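Local coordinates for SufE-like protein 1, chloroplastic/mitochondrial (Arabidopsis thaliana, PDB 4PUI) that activates the cysteine desulfurase NFS2, mobilising sulfur from cysteine for iron-sulfur cluster formation, and is represented here by its C-terminal BolA domain, at residues A[67-72]-A[86-92]; A[17-21]-A[54-59]; A[8-12]-A[22-26]. All blocks are in the same frame, centred on the assembly; numbering follows the deposited sequence.

Contact 1: A[67-72]-A[86-92]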
loop_
_atom_site.group_PDB
_atom_site.type_symbol
_atom_site.label_atom_id
_atom_site.label_comp_id
_atom_site.label_asym_id
_atom_site.label_seq_id
_atom_site.Cartn_x
_atom_site.Cartn_y
_atom_site.Cartn_z
ATOM N N ARG A 67 7.292 8.975 2.747
ATOM C CA ARG A 67 6.160 8.093 3.032
ATOM C C ARG A 67 6.058 7.046 1.940
ATOM O O ARG A 67 5.867 5.867 2.216
ATOM C CB ARG A 67 4.856 8.893 3.126
ATOM C CG ARG A 67 4.829 9.839 4.323
ATOM C CD ARG A 67 3.579 10.719 4.286
ATOM N NE ARG A 67 3.686 11.792 5.268
ATOM C CZ ARG A 67 2.658 12.533 5.669
ATOM N NH1 ARG A 67 1.455 12.302 5.170
ATOM N NH2 ARG A 67 2.837 13.495 6.575
ATOM N N HIS A 68 6.207 7.497 0.700
ATOM C CA HIS A 68 6.178 6.633 -0.471
ATOM C C HIS A 68 7.227 5.543 -0.340
ATOM O O HIS A 68 6.933 4.357 -0.502
ATOM C CB HIS A 68 6.476 7.484 -1.704
ATOM C CG HIS A 68 6.401 6.740 -3.000
ATOM N ND1 HIS A 68 7.489 6.097 -3.551
ATOM C CD2 HIS A 68 5.375 6.558 -3.866
ATOM C CE1 HIS A 68 7.132 5.532 -4.691
ATOM N NE2 HIS A 68 5.856 5.795 -4.907
ATOM N N ARG A 69 8.449 5.955 -0.027
ATOM C CA ARG A 69 9.576 5.024 0.012
ATOM C C ARG A 69 9.464 4.057 1.179
ATOM O O ARG A 69 9.936 2.912 1.086
ATOM C CB ARG A 69 10.895 5.799 0.074
ATOM C CG ARG A 69 11.243 6.460 -1.243
ATOM C CD ARG A 69 12.367 7.469 -1.108
ATOM N NE ARG A 69 12.708 8.068 -2.395
ATOM C CZ ARG A 69 13.474 9.142 -2.533
ATOM N NH1 ARG A 69 13.975 9.741 -1.468
ATOM N NH2 ARG A 69 13.727 9.620 -3.744
ATOM N N LEU A 70 8.860 4.522 2.273
ATOM C CA LEU A 70 8.603 3.691 3.449
ATOM C C LEU A 70 7.698 2.522 3.084
ATOM O O LEU A 70 7.954 1.372 3.463
ATOM C CB LEU A 70 7.941 4.544 4.548
ATOM C CG LEU A 70 7.572 3.966 5.920
ATOM C CD1 LEU A 70 7.435 5.103 6.906
ATOM C CD2 LEU A 70 6.282 3.176 5.935
ATOM N N ILE A 71 6.633 2.827 2.351
ATOM C CA ILE A 71 5.684 1.810 1.920
ATOM C C ILE A 71 6.338 0.841 0.928
ATOM O O ILE A 71 6.155 -0.376 1.016
ATOM C CB ILE A 71 4.439 2.455 1.293
ATOM C CG1 ILE A 71 3.712 3.322 2.325
ATOM C CG2 ILE A 71 3.504 1.384 0.725
ATOM C CD1 ILE A 71 3.290 2.558 3.526
ATOM N N TYR A 72 7.108 1.386 -0.007
ATOM C CA TYR A 72 7.815 0.551 -0.965
ATOM C C TYR A 72 8.761 -0.402 -0.224
ATOM O O TYR A 72 8.862 -1.586 -0.563
ATOM C CB TYR A 72 8.586 1.415 -1.965
ATOM C CG TYR A 72 7.886 1.545 -3.297
ATOM C CD1 TYR A 72 6.617 2.108 -3.397
ATOM C CD2 TYR A 72 8.487 1.069 -4.448
ATOM C CE1 TYR A 72 5.981 2.206 -4.629
ATOM C CE2 TYR A 72 7.869 1.163 -5.664
ATOM C CZ TYR A 72 6.621 1.725 -5.752
ATOM O OH TYR A 72 6.035 1.797 -6.990
ATOM N N LEU A 86 2.503 0.482 -7.298
ATOM C CA LEU A 86 1.629 0.888 -6.211
ATOM C C LEU A 86 1.342 2.377 -6.340
ATOM O O LEU A 86 2.265 3.184 -6.443
ATOM C CB LEU A 86 2.273 0.632 -4.852
ATOM C CG LEU A 86 2.508 -0.822 -4.459
ATOM C CD1 LEU A 86 3.488 -0.898 -3.300
ATOM C CD2 LEU A 86 1.189 -1.478 -4.115
ATOM N N SER A 87 0.069 2.729 -6.308
ATOM C CA SER A 87 -0.319 4.132 -6.264
ATOM C C SER A 87 -0.657 4.494 -4.811
ATOM O O SER A 87 -1.643 4.009 -4.263
ATOM C CB SER A 87 -1.517 4.369 -7.176
ATOM O OG SER A 87 -1.984 5.699 -7.065
ATOM N N ILE A 88 0.152 5.355 -4.204
ATOM C CA ILE A 88 0.103 5.548 -2.757
ATOM C C ILE A 88 -0.472 6.906 -2.346
ATOM O O ILE A 88 -0.040 7.938 -2.843
ATOM C CB ILE A 88 1.496 5.384 -2.160
ATOM C CG1 ILE A 88 1.974 3.945 -2.365
ATOM C CG2 ILE A 88 1.505 5.771 -0.665
ATOM C CD1 ILE A 88 3.434 3.726 -2.058
ATOM N N VAL A 89 -1.462 6.883 -1.452
ATOM C CA VAL A 89 -1.898 8.083 -0.742
ATOM C C VAL A 89 -1.620 7.773 0.714
ATOM O O VAL A 89 -2.123 6.785 1.240
ATOM C CB VAL A 89 -3.401 8.391 -0.948
ATOM C CG1 VAL A 89 -3.853 9.531 -0.019
ATOM C CG2 VAL A 89 -3.667 8.777 -2.395
ATOM N N ALA A 90 -0.773 8.581 1.336
ATOM C CA ALA A 90 -0.359 8.339 2.711
ATOM C C ALA A 90 -0.529 9.610 3.519
ATOM O O ALA A 90 0.152 10.615 3.262
ATOM C CB ALA A 90 1.092 7.879 2.758
ATOM N N LYS A 91 -1.433 9.566 4.491
ATOM C CA LYS A 91 -1.755 10.740 5.294
ATOM C C LYS A 91 -1.677 10.426 6.769
ATOM O O LYS A 91 -1.830 9.281 7.182
ATOM C CB LYS A 91 -3.169 11.222 4.987
ATOM C CG LYS A 91 -3.420 11.452 3.513
ATOM C CD LYS A 91 -4.797 12.047 3.266
ATOM C CE LYS A 91 -4.908 12.489 1.818
ATOM N NZ LYS A 91 -5.598 13.801 1.686
ATOM N N THR A 92 -1.477 11.454 7.575
ATOM C CA THR A 92 -1.633 11.285 9.017
ATOM C C THR A 92 -3.087 11.579 9.380
ATOM O O THR A 92 -3.808 12.191 8.593
ATOM C CB THR A 92 -0.729 12.249 9.783
ATOM O OG1 THR A 92 -1.124 13.584 9.477
ATOM C CG2 THR A 92 0.721 12.062 9.363
#

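Contact 2: A[17-21]-A[54-59]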
loop_
_atom_site.group_PDB
_atom_site.type_symbol
_atom_site.label_atom_id
_atom_site.label_comp_id
_atom_site.label_asym_id
_atom_site.label_seq_id
_atom_site.Cartn_x
_atom_site.Cartn_y
_atom_site.Cartn_z
ATOM N N GLU A 17 2.468 -3.403 10.467
ATOM C CA GLU A 17 3.560 -2.447 10.669
ATOM C C GLU A 17 3.119 -1.016 10.949
ATOM O O GLU A 17 3.829 -0.280 11.639
ATOM C CB GLU A 17 4.537 -2.462 9.496
ATOM C CG GLU A 17 5.329 -3.769 9.388
ATOM C CD GLU A 17 6.206 -4.054 10.607
ATOM O OE1 GLU A 17 6.626 -3.101 11.292
ATOM O OE2 GLU A 17 6.482 -5.239 10.882
ATOM N N LEU A 18 1.973 -0.618 10.410
ATOM C CA LEU A 18 1.561 0.778 10.496
ATOM C C LEU A 18 0.349 1.044 11.391
ATOM O O LEU A 18 0.047 2.198 11.655
ATOM C CB LEU A 18 1.325 1.355 9.084
ATOM C CG LEU A 18 2.524 1.276 8.133
ATOM C CD1 LEU A 18 2.133 1.698 6.718
ATOM C CD2 LEU A 18 3.731 2.080 8.621
ATOM N N ASP A 19 -0.327 -0.013 11.848
ATOM C CA ASP A 19 -1.568 0.084 12.632
ATOM C C ASP A 19 -2.474 1.235 12.152
ATOM O O ASP A 19 -2.846 2.100 12.940
ATOM C CB ASP A 19 -1.242 0.251 14.122
ATOM C CG ASP A 19 -2.456 0.052 15.031
ATOM O OD1 ASP A 19 -3.484 -0.491 14.568
ATOM O OD2 ASP A 19 -2.367 0.420 16.222
ATOM N N PRO A 20 -2.816 1.253 10.853
ATOM C CA PRO A 20 -3.482 2.443 10.309
ATOM C C PRO A 20 -4.899 2.595 10.844
ATOM O O PRO A 20 -5.605 1.602 11.046
ATOM C CB PRO A 20 -3.510 2.169 8.800
ATOM C CG PRO A 20 -3.507 0.674 8.694
ATOM C CD PRO A 20 -2.683 0.175 9.850
ATOM N N VAL A 21 -5.310 3.830 11.099
ATOM C CA VAL A 21 -6.704 4.066 11.455
ATOM C C VAL A 21 -7.639 3.843 10.268
ATOM O O VAL A 21 -8.789 3.428 10.441
ATOM C CB VAL A 21 -6.928 5.462 12.066
ATOM C CG1 VAL A 21 -6.259 5.545 13.425
ATOM C CG2 VAL A 21 -6.418 6.545 11.154
ATOM N N ILE A 54 -3.613 5.051 2.969
ATOM C CA ILE A 54 -3.224 4.708 4.333
ATOM C C ILE A 54 -3.232 5.942 5.199
ATOM O O ILE A 54 -2.551 6.911 4.889
ATOM C CB ILE A 54 -1.800 4.133 4.364
ATOM C CG1 ILE A 54 -1.631 3.121 3.235
ATOM C CG2 ILE A 54 -1.460 3.521 5.757
ATOM C CD1 ILE A 54 -0.187 2.685 3.012
ATOM N N VAL A 55 -3.982 5.887 6.296
ATOM C CA VAL A 55 -3.930 6.943 7.305
ATOM C C VAL A 55 -3.280 6.370 8.568
ATOM O O VAL A 55 -3.837 5.478 9.212
ATOM C CB VAL A 55 -5.325 7.509 7.627
ATOM C CG1 VAL A 55 -5.194 8.686 8.583
ATOM C CG2 VAL A 55 -6.035 7.946 6.339
ATOM N N SER A 56 -2.078 6.845 8.890
ATOM C CA SER A 56 -1.321 6.285 10.016
ATOM C C SER A 56 -0.508 7.348 10.714
ATOM O O SER A 56 0.045 8.231 10.048
ATOM C CB SER A 56 -0.358 5.193 9.536
ATOM O OG SER A 56 0.486 4.710 10.580
ATOM N N ASP A 57 -0.410 7.213 12.042
ATOM C CA ASP A 57 0.501 7.982 12.890
ATOM C C ASP A 57 1.940 7.939 12.393
ATOM O O ASP A 57 2.711 8.881 12.603
ATOM C CB ASP A 57 0.556 7.352 14.283
ATOM C CG ASP A 57 -0.657 7.621 15.099
ATOM O OD1 ASP A 57 -1.537 8.368 14.631
ATOM O OD2 ASP A 57 -0.714 7.087 16.228
ATOM N N ALA A 58 2.310 6.812 11.792
ATOM C CA ALA A 58 3.703 6.534 11.456
ATOM C C ALA A 58 4.269 7.505 10.428
ATOM O O ALA A 58 5.478 7.609 10.277
ATOM C CB ALA A 58 3.855 5.085 10.981
ATOM N N PHE A 59 3.388 8.213 9.717
ATOM C CA PHE A 59 3.805 9.167 8.700
ATOM C C PHE A 59 4.114 10.562 9.239
ATOM O O PHE A 59 4.584 11.419 8.493
ATOM C CB PHE A 59 2.737 9.302 7.616
ATOM C CG PHE A 59 2.400 8.019 6.930
ATOM C CD1 PHE A 59 3.392 7.144 6.527
ATOM C CD2 PHE A 59 1.076 7.691 6.694
ATOM C CE1 PHE A 59 3.056 5.955 5.890
ATOM C CE2 PHE A 59 0.732 6.514 6.064
ATOM C CZ PHE A 59 1.726 5.642 5.659
HETATM O O HOH W 1 -2.305 5.096 13.108
#

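Contact 3: A[8-12]-A[22-26]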
loop_
_atom_site.group_PDB
_atom_site.type_symbol
_atom_site.label_atom_id
_atom_site.label_comp_id
_atom_site.label_asym_id
_atom_site.label_seq_id
_atom_site.Cartn_x
_atom_site.Cartn_y
_atom_site.Cartn_z
ATOM N N MET A 8 -4.203 -9.567 0.018
ATOM C CA MET A 8 -4.365 -9.910 1.427
ATOM C C MET A 8 -3.045 -9.768 2.181
ATOM O O MET A 8 -3.017 -9.250 3.305
ATOM C CB MET A 8 -4.944 -11.322 1.583
ATOM C CG MET A 8 -6.382 -11.435 1.123
ATOM S SD MET A 8 -7.439 -10.209 1.946
ATOM C CE MET A 8 -7.662 -10.954 3.557
ATOM N N ARG A 9 -1.951 -10.214 1.564
ATOM C CA ARG A 9 -0.637 -10.045 2.180
ATOM C C ARG A 9 -0.268 -8.575 2.370
ATOM O O ARG A 9 0.303 -8.209 3.405
ATOM C CB ARG A 9 0.467 -10.729 1.358
ATOM C CG ARG A 9 0.443 -12.222 1.415
ATOM C CD ARG A 9 1.742 -12.814 0.859
ATOM N NE ARG A 9 2.035 -12.376 -0.500
ATOM C CZ ARG A 9 1.684 -13.045 -1.592
ATOM N NH1 ARG A 9 1.013 -14.175 -1.483
ATOM N NH2 ARG A 9 1.998 -12.582 -2.795
ATOM N N ILE A 10 -0.575 -7.750 1.365
ATOM C CA ILE A 10 -0.284 -6.317 1.427
ATOM C C ILE A 10 -1.071 -5.688 2.572
ATOM O O ILE A 10 -0.509 -4.960 3.388
ATOM C CB ILE A 10 -0.616 -5.613 0.088
ATOM C CG1 ILE A 10 0.412 -5.984 -0.991
ATOM C CG2 ILE A 10 -0.674 -4.089 0.255
ATOM C CD1 ILE A 10 0.015 -5.473 -2.378
ATOM N N ARG A 11 -2.356 -5.998 2.652
ATOM C CA ARG A 11 -3.188 -5.466 3.730
ATOM C C ARG A 11 -2.650 -5.898 5.099
ATOM O O ARG A 11 -2.544 -5.094 6.016
ATOM C CB ARG A 11 -4.640 -5.911 3.563
ATOM C CG ARG A 11 -5.510 -5.584 4.767
ATOM C CD ARG A 11 -6.991 -5.753 4.468
ATOM N NE ARG A 11 -7.565 -4.557 3.870
ATOM C CZ ARG A 11 -7.926 -3.473 4.558
ATOM N NH1 ARG A 11 -7.765 -3.420 5.881
ATOM N NH2 ARG A 11 -8.449 -2.433 3.923
ATOM N N GLU A 12 -2.292 -7.167 5.236
ATOM C CA GLU A 12 -1.822 -7.649 6.535
ATOM C C GLU A 12 -0.490 -7.009 6.946
ATOM O O GLU A 12 -0.276 -6.696 8.128
ATOM C CB GLU A 12 -1.728 -9.178 6.544
ATOM C CG GLU A 12 -3.079 -9.846 6.732
ATOM C CD GLU A 12 -3.050 -11.336 6.458
ATOM O OE1 GLU A 12 -2.019 -11.973 6.756
ATOM O OE2 GLU A 12 -4.064 -11.864 5.945
ATOM N N GLU A 22 -7.138 4.121 9.066
ATOM C CA GLU A 22 -7.885 3.886 7.843
ATOM C C GLU A 22 -6.937 3.213 6.860
ATOM O O GLU A 22 -5.797 3.639 6.711
ATOM C CB GLU A 22 -8.399 5.213 7.278
ATOM C CG GLU A 22 -9.265 5.945 8.290
ATOM C CD GLU A 22 -9.904 7.226 7.780
ATOM O OE1 GLU A 22 -9.791 7.554 6.579
ATOM O OE2 GLU A 22 -10.544 7.903 8.609
ATOM N N LEU A 23 -7.411 2.157 6.211
ATOM C CA LEU A 23 -6.603 1.454 5.219
ATOM C C LEU A 23 -7.463 0.938 4.076
ATOM O O LEU A 23 -8.466 0.245 4.296
ATOM C CB LEU A 23 -5.851 0.283 5.863
ATOM C CG LEU A 23 -5.014 -0.591 4.914
ATOM C CD1 LEU A 23 -3.883 0.183 4.240
ATOM C CD2 LEU A 23 -4.470 -1.800 5.682
ATOM N N GLU A 24 -7.076 1.277 2.848
ATOM C CA GLU A 24 -7.730 0.722 1.675
ATOM C C GLU A 24 -6.681 0.156 0.730
ATOM O O GLU A 24 -5.700 0.819 0.420
ATOM C CB GLU A 24 -8.553 1.776 0.937
ATOM C CG GLU A 24 -9.207 1.226 -0.334
ATOM C CD GLU A 24 -10.054 2.251 -1.071
ATOM O OE1 GLU A 24 -10.101 3.416 -0.631
ATOM O OE2 GLU A 24 -10.676 1.880 -2.090
ATOM N N VAL A 25 -6.904 -1.074 0.287
ATOM C CA VAL A 25 -6.006 -1.748 -0.642
ATOM C C VAL A 25 -6.881 -2.160 -1.807
ATOM O O VAL A 25 -7.742 -3.026 -1.671
ATOM C CB VAL A 25 -5.339 -2.994 0.009
ATOM C CG1 VAL A 25 -4.524 -3.784 -1.025
ATOM C CG2 VAL A 25 -4.461 -2.575 1.192
ATOM N N GLU A 26 -6.701 -1.500 -2.944
ATOM C CA GLU A 26 -7.582 -1.719 -4.080
ATOM C C GLU A 26 -6.789 -2.310 -5.233
ATOM O O GLU A 26 -5.816 -1.712 -5.690
ATOM C CB GLU A 26 -8.218 -0.394 -4.508
ATOM C CG GLU A 26 -9.231 -0.519 -5.632
ATOM C CD GLU A 26 -9.606 0.826 -6.225
ATOM O OE1 GLU A 26 -8.854 1.806 -6.023
ATOM O OE2 GLU A 26 -10.650 0.897 -6.899
HETATM O O HOH W 2 -9.461 -0.862 7.031
HETATM O O HOH W 3 -8.857 -3.279 1.418
#

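Contact 1: A[67-72]-A[86-92]
Arg67 and Ile71 of helix 64-74 lie over Ile88 and Ala90 of strand 85-91, the helix and the closing strand of a beta-alpha-beta crossover in the BolA fold. At this point segment 67-72 runs at 119° to segment 86-91. Arg67 works along its whole length. Its CB sits 3.9 Å from CB of Ala90, where a small methyl suits the close backbone approach. With CG beside the backbone N (chi1 -66°) and an extended chain beyond, the aliphatic part runs toward the strand's end, CD passing 3.6 Å from Ala90 O. NH1 then donates to that carbonyl at 2.9 Å with an N-H...O angle of 149°, the oxygen lying at the edge of the guanidinium. NH1 also forms a salt bridge with Glu95, and NE bonds to Lys62 O, which together fix the group's rotation. NH2 reaches the CG2 methyl of Thr92, whose side chain lies across it, nearly perpendicular. A leucine here would probably leave Ala90 O and Lys62 O without this donor and the Glu95 carboxylate without its charged mate. Further along, the extended CG1 branch of Ile88 carries its CD1 methyl out among three helix side chains: Ile71 CG2 is 3.6 Å away, His68 CD2 3.9 Å. The Tyr72 ring has His68 CE1 over one face and meets Ile88 at its edge, CD1 to CD1 at 3.8 Å; beyond, Tyr72 CE1 lies 4.0 Å from Leu86 CB.

Contact 2: A[17-21]-A[54-59]
An ST turn at the end of strand 49-55, built on Ser56, docks onto the bend that links helix 5-18 to strand 22-27 in this BolA fold. Ser56 OG has two roles. It accepts from Ala58 N at 3.0 Å, closing the turn, and it donates to Leu18 O at 2.8 Å, approaching in the carbonyl plane on a lone pair. Chi1 of 174°, which sets OG opposite the backbone N, turns the hydroxyl to where it can serve both. A serine suits the place because one small group ties the last turn of the helix to the start of the 3-10 segment 57-59. Asp19 then leaves the helix with positive phi, and Pro20 and Val21 run on beside Val55. Val21 N makes a weak bond to Val55 O, and beside it Val21 CG2 packs 3.6 Å from Val55 CG1. Leu18 is the apolar centre of the contact. Its CD1 lies 4.1 Å from Phe59 CZ and just as far from Ile54 CG2, and CD2 rests 3.8 Å from the Ala58 methyl. Leu70 and Ile71 of helix 64-74 also touch it. Pro20 CB adds to the apolar patch against Ile54 CG2. On the polar side, a water donates to Asp19 O and accepts from Asp57 N, each at 3.0 Å.

Contact 3: A[8-12]-A[22-26]
Arg11, Val25 and Leu23 carry the packing of the N-terminal helix of the BolA fold on the edge strand of its sheet, the segments running nearly antiparallel at 162°. Arg11 has the most surface buried here. Its CG stands opposite the backbone N and the chain bends sharply at chi3 (-86°), which brings the guanidinium back to the strand. NH2 donates to Leu23 O at 2.7 Å, approaching from above the carbonyl plane and somewhat off the guanidinium plane. The same nitrogen gives a second bond, 2.7 Å long, to a water at the guanidinium edge, and that water also accepts from Val25 N at 3.2 Å. Another water joins Arg11 NH1 to Leu23 O, so this carbonyl receives two donors. A long, multiply donating side chain suits the site, because it can serve backbone groups on the outer side of the strand; Glu22, Glu24 and Glu26 are the residues that pair with strand 49-55. Leu23 answers with its apolar end: CD2 lies over one guanidinium face, displaced from the centre of the group and 3.7 Å from Arg11 NH1, and the leucine and arginine chains run side by side with opposite sense. Val25, beta-branched and at home in a strand, packs beneath the helix; CG2 is 4.1 Å from Arg11 CB, and CG1 is equally far from Ile10 CG2. Arg11 NH1 also forms a salt bridge with Glu15, one helical turn on. Around this layer, Leu23 touches Leu14 of the helix and Ile54 of strand 49-55, while Val25 meets Phe50 and Leu52 of that antiparallel partner.

How the contacts relate
From the N terminus, helix 5-18 first meets strand 22-27, and contact 3 closes that short helix-bend-strand unit. Contact 2 starts between its two segments, at the end of the same helix, and closes a much longer loop at 54-59, so contacts 2 and 3 cross along the chain. Contact 1 follows in series, joining helix 64-74 to the last strand. All three reach one mixed sheet, whose central strand 49-55 runs antiparallel to 22-27 and parallel to 85-91. Probable hydrogen bonds between Ile54 and Val89 and between Ile54 and Lys91 connect contacts 1 and 2, and one between Val55 and Glu22 connects contacts 2 and 3.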